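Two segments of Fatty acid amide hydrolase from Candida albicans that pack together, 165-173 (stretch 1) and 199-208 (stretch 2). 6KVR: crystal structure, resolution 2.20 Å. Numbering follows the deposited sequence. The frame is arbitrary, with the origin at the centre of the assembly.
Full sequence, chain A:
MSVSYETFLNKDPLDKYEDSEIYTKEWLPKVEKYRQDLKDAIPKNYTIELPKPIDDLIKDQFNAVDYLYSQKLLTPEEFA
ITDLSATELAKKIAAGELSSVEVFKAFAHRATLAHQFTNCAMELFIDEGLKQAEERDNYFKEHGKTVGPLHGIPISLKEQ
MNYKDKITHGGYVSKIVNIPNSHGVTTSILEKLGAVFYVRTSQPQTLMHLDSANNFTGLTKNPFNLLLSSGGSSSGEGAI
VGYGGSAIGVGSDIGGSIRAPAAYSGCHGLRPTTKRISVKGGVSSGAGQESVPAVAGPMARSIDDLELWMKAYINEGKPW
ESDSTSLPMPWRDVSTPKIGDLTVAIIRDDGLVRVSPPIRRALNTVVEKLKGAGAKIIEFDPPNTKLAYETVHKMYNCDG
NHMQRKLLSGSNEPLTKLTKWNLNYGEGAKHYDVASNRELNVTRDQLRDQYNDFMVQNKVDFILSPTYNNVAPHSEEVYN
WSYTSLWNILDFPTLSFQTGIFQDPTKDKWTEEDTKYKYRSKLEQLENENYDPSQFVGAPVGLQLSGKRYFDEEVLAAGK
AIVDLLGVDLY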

# COMPACT_ATOMS: atom_id res chain seq x y z
N ASP A 165 12.13 27.33 -2.24
CA ASP A 165 12.46 28.62 -2.84
C ASP A 165 13.35 28.47 -4.07
O ASP A 165 14.06 29.41 -4.42
CB ASP A 165 13.10 29.57 -1.84
CG ASP A 165 12.14 29.96 -0.74
OD1 ASP A 165 10.93 30.04 -1.05
OD2 ASP A 165 12.57 30.17 0.42
N LYS A 166 13.29 27.34 -4.75
CA LYS A 166 14.05 27.15 -5.98
C LYS A 166 13.17 26.52 -7.05
O LYS A 166 12.24 25.77 -6.74
CB LYS A 166 15.29 26.31 -5.75
CG LYS A 166 16.43 27.12 -5.23
CD LYS A 166 17.61 26.27 -4.85
CE LYS A 166 18.79 27.15 -4.45
NZ LYS A 166 19.39 26.45 -3.30
N ILE A 167 13.45 26.87 -8.30
CA ILE A 167 12.74 26.27 -9.42
C ILE A 167 12.77 24.77 -9.27
O ILE A 167 13.82 24.18 -9.00
CB ILE A 167 13.37 26.69 -10.76
CG1 ILE A 167 13.15 28.17 -11.04
CG2 ILE A 167 12.79 25.83 -11.90
CD1 ILE A 167 14.10 28.69 -12.16
N THR A 168 11.61 24.14 -9.46
CA THR A 168 11.48 22.69 -9.49
C THR A 168 10.63 22.34 -10.70
O THR A 168 9.41 22.54 -10.69
CB THR A 168 10.86 22.17 -8.20
OG1 THR A 168 11.65 22.62 -7.10
CG2 THR A 168 10.82 20.63 -8.19
N HIS A 169 11.27 21.84 -11.75
CA HIS A 169 10.59 21.66 -13.01
C HIS A 169 10.48 20.21 -13.45
O HIS A 169 9.68 19.93 -14.35
CB HIS A 169 11.30 22.48 -14.11
CG HIS A 169 12.77 22.20 -14.22
ND1 HIS A 169 13.26 20.96 -14.59
CD2 HIS A 169 13.85 22.99 -14.01
CE1 HIS A 169 14.58 21.00 -14.60
NE2 HIS A 169 14.96 22.22 -14.26
N GLY A 170 11.23 19.30 -12.84
CA GLY A 170 11.11 17.89 -13.18
C GLY A 170 11.38 17.56 -14.63
O GLY A 170 10.84 16.57 -15.15
N GLY A 171 12.21 18.37 -15.31
CA GLY A 171 12.48 18.21 -16.72
C GLY A 171 11.46 18.83 -17.67
O GLY A 171 11.66 18.75 -18.89
N TYR A 172 10.39 19.44 -17.16
CA TYR A 172 9.35 20.04 -18.00
C TYR A 172 9.60 21.54 -18.10
O TYR A 172 9.66 22.22 -17.07
CB TYR A 172 7.96 19.77 -17.44
CG TYR A 172 7.58 18.31 -17.35
CD1 TYR A 172 7.15 17.60 -18.47
CD2 TYR A 172 7.64 17.63 -16.13
CE1 TYR A 172 6.79 16.26 -18.38
CE2 TYR A 172 7.30 16.30 -16.04
CZ TYR A 172 6.87 15.61 -17.17
OH TYR A 172 6.52 14.29 -17.08
N VAL A 173 9.75 22.05 -19.32
CA VAL A 173 10.03 23.48 -19.46
C VAL A 173 8.85 24.29 -18.95
O VAL A 173 9.02 25.33 -18.29
CB VAL A 173 10.39 23.83 -20.91
CG1 VAL A 173 10.28 25.34 -21.15
CG2 VAL A 173 11.81 23.33 -21.21
N VAL A 199 24.00 20.75 -4.72
CA VAL A 199 23.84 20.43 -6.14
C VAL A 199 22.54 19.64 -6.37
O VAL A 199 22.18 18.76 -5.57
CB VAL A 199 25.05 19.63 -6.69
CG1 VAL A 199 25.25 18.34 -5.91
CG2 VAL A 199 24.88 19.32 -8.16
N ARG A 200 21.84 19.96 -7.45
CA ARG A 200 20.66 19.23 -7.89
C ARG A 200 20.93 18.74 -9.30
O ARG A 200 21.36 19.51 -10.16
CB ARG A 200 19.39 20.11 -7.84
CG ARG A 200 19.04 20.57 -6.42
CD ARG A 200 18.01 21.69 -6.41
NE ARG A 200 16.69 21.18 -6.73
CZ ARG A 200 15.67 21.93 -7.13
NH1 ARG A 200 15.80 23.24 -7.25
NH2 ARG A 200 14.50 21.36 -7.38
N THR A 201 20.68 17.45 -9.52
CA THR A 201 21.23 16.72 -10.65
C THR A 201 20.20 16.52 -11.76
O THR A 201 18.99 16.61 -11.55
CB THR A 201 21.76 15.36 -10.20
OG1 THR A 201 20.77 14.71 -9.39
CG2 THR A 201 23.04 15.54 -9.39
N SER A 202 20.72 16.20 -12.94
CA SER A 202 19.95 16.17 -14.17
C SER A 202 19.08 14.93 -14.28
O SER A 202 19.28 13.92 -13.59
CB SER A 202 20.87 16.26 -15.39
OG SER A 202 21.74 15.14 -15.42
N GLN A 203 18.12 15.02 -15.19
CA GLN A 203 17.10 14.02 -15.44
C GLN A 203 16.57 14.26 -16.85
O GLN A 203 16.63 15.38 -17.35
CB GLN A 203 15.96 14.13 -14.41
CG GLN A 203 15.25 15.46 -14.53
CD GLN A 203 14.82 16.04 -13.20
OE1 GLN A 203 14.91 15.39 -12.16
NE2 GLN A 203 14.36 17.28 -13.24
N PRO A 204 16.07 13.23 -17.51
CA PRO A 204 15.51 13.42 -18.85
C PRO A 204 14.16 14.13 -18.82
O PRO A 204 13.42 14.09 -17.83
CB PRO A 204 15.36 11.99 -19.37
CG PRO A 204 15.13 11.19 -18.08
CD PRO A 204 16.10 11.82 -17.11
N GLN A 205 13.84 14.78 -19.94
CA GLN A 205 12.47 15.18 -20.23
C GLN A 205 11.52 13.98 -20.13
O GLN A 205 11.79 12.91 -20.70
CB GLN A 205 12.44 15.81 -21.62
CG GLN A 205 11.07 16.11 -22.20
CD GLN A 205 11.16 16.32 -23.72
OE1 GLN A 205 11.29 15.36 -24.48
NE2 GLN A 205 11.11 17.57 -24.15
N THR A 206 10.41 14.16 -19.41
CA THR A 206 9.33 13.23 -19.05
C THR A 206 9.70 12.31 -17.89
O THR A 206 8.81 11.65 -17.34
CB THR A 206 8.82 12.32 -20.21
OG1 THR A 206 9.73 11.24 -20.45
CG2 THR A 206 8.58 13.11 -21.50
N LEU A 207 10.98 12.25 -17.49
CA LEU A 207 11.45 11.36 -16.42
C LEU A 207 11.25 9.89 -16.77
O LEU A 207 11.21 9.05 -15.88
CB LEU A 207 10.75 11.64 -15.08
CG LEU A 207 10.75 13.10 -14.63
CD1 LEU A 207 10.12 13.24 -13.24
CD2 LEU A 207 12.17 13.64 -14.66
N MSE A 208 11.09 9.56 -18.04
CA MSE A 208 10.86 8.19 -18.46
C MSE A 208 11.85 7.78 -19.55
O MSE A 208 11.48 7.26 -20.60
CB MSE A 208 9.41 8.02 -18.95
CG MSE A 208 8.34 8.27 -17.88
SE MSE A 208 8.49 6.78 -16.55
CE MSE A 208 7.50 5.42 -17.62

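What ties the strand of the second stretch to the first? Arg200 does, and it has more of its surface covered by the other stretch than any other residue here. Its CA-to-CB bond points toward the first stretch, and a chain with chi1 near m, chi2 near t and chi3 near p carries the guanidinium across a gap of 9.9 Å between Arg200 CA and Thr168 CA. There the edge of the group meets two oxygens lying near its plane. Arg200 NH1 donates to Ile167 O at 2.8 Å, and Arg200 NH2 donates to Thr168 OG1 at 3.1 Å; a weak third bond runs from Arg200 NH2 to Ile167 O at 3.3 Å. Arginine suits the place because its flat, many-handed donor group can serve a carbonyl and a hydroxyl together, while its long aliphatic part spans a distance that a short side chain could not. Lys166 adds simple contact, with its CB 3.5 Å from Arg200 NH1, but the end of its own chain leads away.

How does the first stretch turn beside Gln203? It makes a type I' beta turn from His169 to Tyr172, closed by Tyr172 N donating to His169 O at 2.9 Å. Gln203 points toward this turn, and its amide lies close to the backbone, with NE2 3.3 Å from Gly170 C. The approach of Gln203 NE2 to Gly171 N, at 3.2 Å, is not a hydrogen bond, since both are donors. Each is satisfied separately: Gly171 N donates to His169 ND1 at 2.9 Å, and Gln203 NE2 bonds elsewhere in the structure. Packing, rather than a polar link, therefore joins Gln203 to the turn.

Why are there two glycines at the turn? Both have positive phi, which favours glycine, and at Gly171 the case is stronger. A CB there would point toward the second stretch and come within 2.9 Å of Pro204 O, a clash; it would also be jammed against the carbonyl oxygen of Gly170. With no side chain in the way, the backbones come close, Gly171 CA lying 4.6 Å from Gln205 CA. Gly170 is buried beside Leu207, whose side chain sets out sideways but ends nearer, bringing CD2 to 3.3 Å from Gly170 O. The carbonyl of Pro204 accepts from Leu207 N at 3.1 Å, a bond within the second stretch that helps hold its bend.

What does Tyr172 contribute? It matches Gln203 in covered area. Its CA-to-CB bond runs sideways, yet the long ring, with chi1 near m, brings the hydroxyl to the second stretch, where Tyr172 OH lies 3.5 Å from Thr206 O without a hydrogen bond between them. The hydroxyl is satisfied elsewhere in the structure. Thr206 turns its CB away, so the ring packs largely against backbone, and a tyrosine suits this buried site by combining a broad apolar surface with a polar tip that finds its own partner.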